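Long-range contact in Ycf54 protein (Thermosynechococcus elongatus, PDB 3HZE), which is of unknown function in itself but belongs to the Ycf54 family, whose members probably assist the cyclase step of chlorophyll synthesis: residues Y5-S10 with E84-G89. Residues are numbered along the deposited sequence; the frame is centred on the assembly and turned at random.
Sequences YYILAS and EYVLMG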
# COMPACT_ATOMS: atom_id res chain seq x y z
N TYR A 5 -3.54 6.88 -2.93
CA TYR A 5 -3.37 5.93 -4.03
C TYR A 5 -2.72 4.69 -3.43
O TYR A 5 -1.98 4.80 -2.45
CB TYR A 5 -2.48 6.53 -5.11
CG TYR A 5 -3.00 7.85 -5.63
CD1 TYR A 5 -3.96 7.90 -6.63
CD2 TYR A 5 -2.56 9.06 -5.08
CE1 TYR A 5 -4.48 9.12 -7.08
CE2 TYR A 5 -3.08 10.29 -5.51
CZ TYR A 5 -4.04 10.31 -6.52
OH TYR A 5 -4.55 11.51 -6.95
N TYR A 6 -2.98 3.52 -3.99
CA TYR A 6 -2.40 2.32 -3.40
C TYR A 6 -2.26 1.15 -4.35
O TYR A 6 -2.96 1.05 -5.35
CB TYR A 6 -3.28 1.87 -2.23
CG TYR A 6 -4.64 1.36 -2.68
CD1 TYR A 6 -4.80 0.07 -3.17
CD2 TYR A 6 -5.75 2.21 -2.70
CE1 TYR A 6 -6.04 -0.38 -3.66
CE2 TYR A 6 -6.98 1.78 -3.18
CZ TYR A 6 -7.12 0.49 -3.66
OH TYR A 6 -8.34 0.07 -4.14
N ILE A 7 -1.34 0.25 -4.02
CA ILE A 7 -1.21 -0.99 -4.76
C ILE A 7 -1.57 -2.03 -3.70
O ILE A 7 -1.29 -1.84 -2.51
CB ILE A 7 0.22 -1.27 -5.29
CG1 ILE A 7 1.23 -1.17 -4.16
CG2 ILE A 7 0.52 -0.35 -6.46
CD1 ILE A 7 2.55 -1.87 -4.47
N LEU A 8 -2.23 -3.10 -4.11
CA LEU A 8 -2.62 -4.14 -3.18
C LEU A 8 -2.12 -5.49 -3.68
O LEU A 8 -2.24 -5.79 -4.86
CB LEU A 8 -4.15 -4.17 -3.05
CG LEU A 8 -4.81 -5.27 -2.22
CD1 LEU A 8 -4.48 -5.06 -0.74
CD2 LEU A 8 -6.33 -5.22 -2.45
N ALA A 9 -1.55 -6.30 -2.79
CA ALA A 9 -1.06 -7.62 -3.18
C ALA A 9 -0.99 -8.54 -1.98
O ALA A 9 -1.00 -8.09 -0.83
CB ALA A 9 0.32 -7.50 -3.83
N SER A 10 -0.88 -9.84 -2.24
CA SER A 10 -0.79 -10.81 -1.17
C SER A 10 0.57 -10.63 -0.49
O SER A 10 1.53 -10.19 -1.12
CB SER A 10 -0.90 -12.24 -1.73
OG SER A 10 0.22 -12.54 -2.54
N GLU A 84 3.89 -5.26 -11.41
CA GLU A 84 2.92 -5.81 -12.36
C GLU A 84 1.76 -6.61 -11.78
O GLU A 84 0.60 -6.26 -11.96
CB GLU A 84 3.64 -6.65 -13.43
CG GLU A 84 2.69 -7.25 -14.47
CD GLU A 84 3.40 -7.93 -15.63
OE1 GLU A 84 2.69 -8.51 -16.48
OE2 GLU A 84 4.65 -7.88 -15.71
N TYR A 85 2.06 -7.70 -11.08
CA TYR A 85 1.02 -8.57 -10.52
C TYR A 85 0.43 -8.08 -9.20
O TYR A 85 0.48 -8.78 -8.19
CB TYR A 85 1.58 -9.98 -10.36
CG TYR A 85 1.95 -10.61 -11.67
CD1 TYR A 85 0.98 -11.13 -12.51
CD2 TYR A 85 3.28 -10.66 -12.09
CE1 TYR A 85 1.31 -11.69 -13.74
CE2 TYR A 85 3.62 -11.22 -13.32
CZ TYR A 85 2.63 -11.73 -14.14
OH TYR A 85 2.95 -12.28 -15.36
N VAL A 86 -0.13 -6.88 -9.24
CA VAL A 86 -0.75 -6.28 -8.06
C VAL A 86 -1.98 -5.52 -8.52
O VAL A 86 -2.13 -5.23 -9.71
CB VAL A 86 0.20 -5.26 -7.38
CG1 VAL A 86 1.44 -5.95 -6.86
CG2 VAL A 86 0.57 -4.17 -8.39
N LEU A 87 -2.85 -5.18 -7.57
CA LEU A 87 -4.04 -4.41 -7.88
C LEU A 87 -3.68 -2.98 -7.51
O LEU A 87 -2.83 -2.75 -6.66
CB LEU A 87 -5.23 -4.88 -7.05
CG LEU A 87 -5.70 -6.32 -7.30
CD1 LEU A 87 -6.82 -6.68 -6.34
CD2 LEU A 87 -6.18 -6.45 -8.74
N MSE A 88 -4.32 -2.02 -8.17
CA MSE A 88 -4.05 -0.62 -7.87
C MSE A 88 -5.38 0.11 -7.74
O MSE A 88 -6.39 -0.31 -8.30
CB MSE A 88 -3.21 0.01 -8.99
CG MSE A 88 -2.87 1.48 -8.77
SE MSE A 88 -1.72 2.26 -10.14
CE MSE A 88 -2.94 2.14 -11.64
N GLY A 89 -5.39 1.20 -6.97
CA GLY A 89 -6.61 1.95 -6.81
C GLY A 89 -6.39 3.23 -6.01
O GLY A 89 -5.26 3.63 -5.77
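Y6 sets its CG between its own backbone N and carbonyl carbon (chi1 68°), which swings the ring across to the neighbouring strand and lays one face over the backbone of G89. The G89 CA sits 3.8 Å from the centroid of the Y6 ring, 26° off the ring normal, a CH-pi contact; a CB there would run into the phenol oxygen. Beneath the ring the strands are antiparallel, and Y6 and G89 form a hydrogen-bonded pair: Y6 N to G89 O and G89 N to Y6 O, both 2.9 Å. Two residues on, L8 and L87 repeat the pairing, with L8 N to L87 O at 2.6 Å and L87 N to L8 O at 2.8 Å, the latter nearly straight (173°). Their side chains run alongside each other on the Y6 face, L8 CD2 4.2 Å from L87 CD1. Between these pairs, I7 and M88 (selenomethionine) form a non-hydrogen-bonded pair on the opposite face to Y6, where I7 packs on I76 and L79 of helix 73-83. Just before strand 87-92 begins, V86 CG1 lies 3.6 Å from A9 CB. The hydroxyl of Y6 is hydrogen-bonded to Q57, whose amide nitrogen also binds M88 O, and F48 meets the ring. An alanine at Y6 would probably leave G89 without its aromatic cover and Q57 OE1 without its hydroxyl partner. Strand 87-92 is an outermost strand of the four-stranded antiparallel sheet; four backbone bonds hold it to 3-10, and the bond to Q57 OE1 helps pin the Y6 ring over G89.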